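Local coordinates for methionine-binding protein (Coxiella burnetii, PDB 3TQW), which probably serves as the periplasmic, lipid-anchored substrate-binding component of an ABC transporter, holding methionine in the cleft between its two lobes, at residues S218-S222 and P223-S227; T97-K100 and T101-I105. All coordinates share one frame; numbering follows the deposited sequence.

Contact 1: S218-S222 and P223-S227; sequences SALHS and PAVLS
The hydroxyl OG of S222 ties V225 at the start of one helix to A219 near the end of the helix before it, and so illustrates how a single N-cap serine can join two helices at the junction between them. S222 OG donates to A219 O at 2.7 Å, in the plane of that carbonyl. In turn, S222 OG accepts from V225 N at 3.2 Å. A219 O is gripped twice, because S222 N also donates to it. The hydroxyl can face both helices because it stands between the backbone N and the carbonyl carbon of its own residue (chi1 67°). From the following turn, V225 lays its two methyls against the ending helix: CG2 lies 3.2 Å from A219 O and also borders S222 OG, while CG1 packs 3.3 Å from L220 O, a buried carbonyl without a polar partner in the model. The new helix gains its first regular i to i+4 bond from L226 N to S222 O, 3.0 Å long and nearly straight at 166°. Over that same carbonyl oxygen leans L226, whose CG approaches S222 O to 3.2 Å. P223, with no N-H to offer, fills the first position of the helix at little cost. The capping bond meets the need of an N-H that helix geometry leaves without an i-4 carbonyl, and with the same oxygen the serine pins the preceding helical turn.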
ATOM      1  N   SER A 218       2.358  18.867  -3.657  1.00 16.40           N
ATOM      2  CA  SER A 218       3.361  19.687  -2.987  1.00 18.23           C
ATOM      3  C   SER A 218       3.191  19.693  -1.463  1.00 16.31           C
ATOM      4  O   SER A 218       4.167  19.565  -0.721  1.00 15.30           O
ATOM      5  CB  SER A 218       3.336  21.115  -3.533  1.00 19.76           C
ATOM      6  OG  SER A 218       3.550  21.120  -4.935  1.00 22.46           O
ATOM      7  N   ALA A 219       1.955  19.847  -1.000  1.00 16.30           N
ATOM      8  CA  ALA A 219       1.669  19.826   0.439  1.00 16.11           C
ATOM      9  C   ALA A 219       2.088  18.505   1.085  1.00 16.75           C
ATOM     10  O   ALA A 219       2.590  18.485   2.212  1.00 17.32           O
ATOM     11  CB  ALA A 219       0.193  20.088   0.693  1.00 16.47           C
ATOM     12  N   LEU A 220       1.858  17.403   0.373  1.00 14.20           N
ATOM     13  CA  LEU A 220       2.235  16.076   0.856  1.00 15.99           C
ATOM     14  C   LEU A 220       3.753  15.881   0.943  1.00 18.47           C
ATOM     15  O   LEU A 220       4.223  14.932   1.567  1.00 18.14           O
ATOM     16  CB  LEU A 220       1.602  14.982  -0.011  1.00 15.32           C
ATOM     17  CG  LEU A 220       0.108  14.779   0.251  1.00 17.47           C
ATOM     18  CD1 LEU A 220      -0.591  14.067  -0.914  1.00 18.63           C
ATOM     19  CD2 LEU A 220      -0.084  14.024   1.561  1.00 16.26           C
ATOM     20  N   HIS A 221       4.509  16.790   0.330  1.00 18.09           N
ATOM     21  CA  HIS A 221       5.968  16.798   0.452  1.00 21.53           C
ATOM     22  C   HIS A 221       6.472  17.873   1.409  1.00 20.85           C
ATOM     23  O   HIS A 221       7.678  18.092   1.520  1.00 17.69           O
ATOM     24  CB  HIS A 221       6.615  17.017  -0.917  1.00 28.77           C
ATOM     25  CG  HIS A 221       6.377  15.901  -1.883  1.00 36.13           C
ATOM     26  ND1 HIS A 221       5.975  16.116  -3.184  1.00 42.10           N
ATOM     27  CD2 HIS A 221       6.494  14.560  -1.740  1.00 39.13           C
ATOM     28  CE1 HIS A 221       5.847  14.953  -3.799  1.00 45.70           C
ATOM     29  NE2 HIS A 221       6.157  13.994  -2.945  1.00 43.85           N
ATOM     30  N   SER A 222       5.559  18.557   2.090  1.00 18.58           N
ATOM     31  CA  SER A 222       5.953  19.634   2.995  1.00 19.58           C
ATOM     32  C   SER A 222       6.712  19.103   4.210  1.00 22.70           C
ATOM     33  O   SER A 222       6.562  17.939   4.585  1.00 19.34           O
ATOM     34  CB  SER A 222       4.727  20.404   3.470  1.00 17.52           C
ATOM     35  OG  SER A 222       3.913  19.581   4.289  1.00 18.59           O
ATOM     36  N   PRO A 223       7.530  19.963   4.835  1.00 23.57           N
ATOM     37  CA  PRO A 223       8.202  19.581   6.080  1.00 23.87           C
ATOM     38  C   PRO A 223       7.218  19.046   7.119  1.00 20.30           C
ATOM     39  O   PRO A 223       7.494  18.026   7.746  1.00 20.31           O
ATOM     40  CB  PRO A 223       8.819  20.900   6.557  1.00 25.35           C
ATOM     41  CG  PRO A 223       9.081  21.651   5.297  1.00 26.34           C
ATOM     42  CD  PRO A 223       7.942  21.301   4.371  1.00 25.61           C
ATOM     43  N   ALA A 224       6.081  19.713   7.295  1.00 20.13           N
ATOM     44  CA  ALA A 224       5.108  19.284   8.302  1.00 18.49           C
ATOM     45  C   ALA A 224       4.550  17.881   8.028  1.00 18.53           C
ATOM     46  O   ALA A 224       4.352  17.086   8.955  1.00 18.37           O
ATOM     47  CB  ALA A 224       3.979  20.298   8.430  1.00 19.57           C
ATOM     48  N   VAL A 225       4.279  17.576   6.765  1.00 17.16           N
ATOM     49  CA  VAL A 225       3.777  16.249   6.420  1.00 17.13           C
ATOM     50  C   VAL A 225       4.868  15.190   6.591  1.00 18.10           C
ATOM     51  O   VAL A 225       4.597  14.084   7.059  1.00 17.48           O
ATOM     52  CB  VAL A 225       3.173  16.192   5.000  1.00 15.68           C
ATOM     53  CG1 VAL A 225       2.878  14.753   4.602  1.00 17.46           C
ATOM     54  CG2 VAL A 225       1.891  17.004   4.946  1.00 15.08           C
ATOM     55  N   LEU A 226       6.100  15.532   6.228  1.00 17.09           N
ATOM     56  CA  LEU A 226       7.213  14.608   6.439  1.00 21.27           C
ATOM     57  C   LEU A 226       7.407  14.336   7.925  1.00 22.61           C
ATOM     58  O   LEU A 226       7.629  13.200   8.336  1.00 21.60           O
ATOM     59  CB  LEU A 226       8.505  15.161   5.845  1.00 23.70           C
ATOM     60  CG  LEU A 226       8.484  15.390   4.338  1.00 29.65           C
ATOM     61  CD1 LEU A 226       9.768  16.074   3.872  1.00 31.93           C
ATOM     62  CD2 LEU A 226       8.273  14.075   3.622  1.00 28.60           C
ATOM     63  N   SER A 227       7.321  15.389   8.729  1.00 20.75           N
ATOM     64  CA  SER A 227       7.448  15.251  10.176  1.00 23.53           C
ATOM     65  C   SER A 227       6.332  14.367  10.737  1.00 20.22           C
ATOM     66  O   SER A 227       6.578  13.512  11.593  1.00 21.74           O
ATOM     67  CB  SER A 227       7.450  16.629  10.843  1.00 23.53           C
ATOM     68  OG  SER A 227       7.538  16.518  12.247  1.00 26.88           O
TER

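Contact 2: T97-K100 and T101-I105; sequences TQLK and TGAKI
L99 and A103 meet across a tight reversal of the chain, a worked case of a beta turn that brings an apolar residue before it against those that follow. Methyl CD2 of L99 rests on A103 CB at 3.7 Å, and its other branch, CD1, reaches I105 CD1 at 4.0 Å, the leucine and isoleucine side chains crossing at about a right angle. L99 can lean this way because its CG is set beside the backbone N and anti to the carbonyl carbon (chi1 -79°). On this buried side the side-chain contacts between L99, A103 and I105 are aliphatic. The polar closure lies in the backbone: residues K100 to A103 form a type II turn, in which A103 N donates to K100 O at 3.2 Å. That bond is bent, with an N-H...O angle of 141°. G102 takes the positive phi of 78° that the third position of such a turn calls for. On the solvent side the packing is loose: K100 runs out as an extended chain, and the CB of T101, at the corner of the turn, points away from the preceding residues overall. The turn leads into strand 104-108, where the I105 backbone is hydrogen-bonded to K150 and V152 of the neighbouring strand 150-154 and its side chain touches I151; L99 packs on I93, and A103 on L149 and D167 in adjoining loops.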
ATOM      1  N   THR A  97      13.314 -19.210   9.596  1.00 35.06           N
ATOM      2  CA  THR A  97      13.756 -20.603   9.553  1.00 38.18           C
ATOM      3  C   THR A  97      12.843 -21.533  10.353  1.00 35.98           C
ATOM      4  O   THR A  97      12.833 -22.743  10.130  1.00 37.36           O
ATOM      5  CB  THR A  97      15.222 -20.769  10.026  1.00 42.72           C
ATOM      6  OG1 THR A  97      15.389 -20.173  11.319  1.00 41.21           O
ATOM      7  CG2 THR A  97      16.176 -20.111   9.043  1.00 44.02           C
ATOM      8  N   GLN A  98      12.070 -20.968  11.276  1.00 33.45           N
ATOM      9  CA  GLN A  98      11.168 -21.764  12.108  1.00 33.79           C
ATOM     10  C   GLN A  98       9.986 -22.366  11.340  1.00 34.11           C
ATOM     11  O   GLN A  98       9.282 -23.232  11.862  1.00 33.11           O
ATOM     12  CB  GLN A  98      10.644 -20.936  13.284  1.00 37.97           C
ATOM     13  CG  GLN A  98      11.724 -20.417  14.223  1.00 42.57           C
ATOM     14  CD  GLN A  98      11.149 -19.663  15.407  1.00 44.94           C
ATOM     15  OE1 GLN A  98      10.440 -18.670  15.243  1.00 43.11           O
ATOM     16  NE2 GLN A  98      11.446 -20.139  16.611  1.00 48.90           N
ATOM     17  N   LEU A  99       9.754 -21.904  10.113  1.00 33.09           N
ATOM     18  CA  LEU A  99       8.628 -22.404   9.325  1.00 30.92           C
ATOM     19  C   LEU A  99       8.702 -23.912   9.140  1.00 33.84           C
ATOM     20  O   LEU A  99       9.724 -24.441   8.717  1.00 34.19           O
ATOM     21  CB  LEU A  99       8.564 -21.722   7.959  1.00 28.33           C
ATOM     22  CG  LEU A  99       7.967 -20.317   7.940  1.00 28.23           C
ATOM     23  CD1 LEU A  99       8.117 -19.699   6.567  1.00 28.27           C
ATOM     24  CD2 LEU A  99       6.504 -20.356   8.371  1.00 27.19           C
ATOM     25  N   LYS A 100       7.612 -24.600   9.455  1.00 38.28           N
ATOM     26  CA  LYS A 100       7.534 -26.037   9.242  1.00 42.44           C
ATOM     27  C   LYS A 100       7.093 -26.339   7.816  1.00 38.44           C
ATOM     28  O   LYS A 100       6.572 -25.468   7.111  1.00 30.48           O
ATOM     29  CB  LYS A 100       6.555 -26.673  10.231  1.00 48.41           C
ATOM     30  CG  LYS A 100       6.930 -26.477  11.692  1.00 56.02           C
ATOM     31  CD  LYS A 100       5.779 -26.856  12.614  1.00 60.84           C
ATOM     32  CE  LYS A 100       6.116 -26.577  14.073  1.00 63.92           C
ATOM     33  NZ  LYS A 100       4.923 -26.724  14.955  1.00 65.37           N
ATOM     34  N   THR A 101       7.308 -27.580   7.397  1.00 36.21           N
ATOM     35  CA  THR A 101       6.844 -28.036   6.098  1.00 34.49           C
ATOM     36  C   THR A 101       5.330 -27.904   6.020  1.00 29.67           C
ATOM     37  O   THR A 101       4.617 -28.300   6.943  1.00 30.83           O
ATOM     38  CB  THR A 101       7.243 -29.501   5.860  1.00 36.50           C
ATOM     39  OG1 THR A 101       8.669 -29.615   5.934  1.00 38.91           O
ATOM     40  CG2 THR A 101       6.767 -29.978   4.496  1.00 34.82           C
ATOM     41  N   GLY A 102       4.841 -27.333   4.926  1.00 26.44           N
ATOM     42  CA  GLY A 102       3.412 -27.173   4.726  1.00 26.68           C
ATOM     43  C   GLY A 102       2.792 -26.027   5.508  1.00 26.29           C
ATOM     44  O   GLY A 102       1.573 -25.958   5.652  1.00 27.66           O
ATOM     45  N   ALA A 103       3.628 -25.131   6.019  1.00 25.58           N
ATOM     46  CA  ALA A 103       3.140 -23.970   6.755  1.00 25.71           C
ATOM     47  C   ALA A 103       2.281 -23.101   5.842  1.00 24.03           C
ATOM     48  O   ALA A 103       2.502 -23.071   4.633  1.00 27.09           O
ATOM     49  CB  ALA A 103       4.301 -23.171   7.309  1.00 24.35           C
ATOM     50  N   LYS A 104       1.305 -22.406   6.421  1.00 24.97           N
ATOM     51  CA  LYS A 104       0.416 -21.522   5.662  1.00 22.29           C
ATOM     52  C   LYS A 104       0.924 -20.089   5.665  1.00 23.96           C
ATOM     53  O   LYS A 104       1.201 -19.522   6.721  1.00 21.76           O
ATOM     54  CB  LYS A 104      -0.991 -21.533   6.250  1.00 24.00           C
ATOM     55  CG  LYS A 104      -1.627 -22.907   6.333  1.00 31.96           C
ATOM     56  CD  LYS A 104      -3.022 -22.829   6.935  1.00 38.30           C
ATOM     57  CE  LYS A 104      -3.758 -24.150   6.771  1.00 45.81           C
ATOM     58  NZ  LYS A 104      -5.121 -24.102   7.361  1.00 49.23           N
ATOM     59  N   ILE A 105       1.032 -19.506   4.475  1.00 20.41           N
ATOM     60  CA  ILE A 105       1.464 -18.130   4.321  1.00 21.49           C
ATOM     61  C   ILE A 105       0.347 -17.337   3.653  1.00 20.84           C
ATOM     62  O   ILE A 105      -0.062 -17.661   2.538  1.00 20.97           O
ATOM     63  CB  ILE A 105       2.703 -18.030   3.410  1.00 24.18           C
ATOM     64  CG1 ILE A 105       3.759 -19.071   3.792  1.00 25.60           C
ATOM     65  CG2 ILE A 105       3.279 -16.624   3.463  1.00 24.11           C
ATOM     66  CD1 ILE A 105       4.482 -18.761   5.068  1.00 29.38           C
TER

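In the fold
Both contacts are local, contact 1 a helix-to-helix junction and contact 2 a beta turn, their centres about 41 Å apart on opposite sides of the chain's centre. Each mixes buried and exposed residues: S222 and V225 against P223 and A224 in contact 1; L99, A103 and I105 against K100 and T101 in contact 2. Contact 1 joins helix 211-220 to helix 223-233 and lies against helix 13-29 and strand 75-83 of the six-stranded sheet; contact 2 feeds strand 104-108 of the five-stranded sheet. Where two helices abut, a side-chain hydroxyl takes part in the polar linkage; where a loop enters a sheet, a backbone bond closes the turn and aliphatic side chains from before and after it pack together.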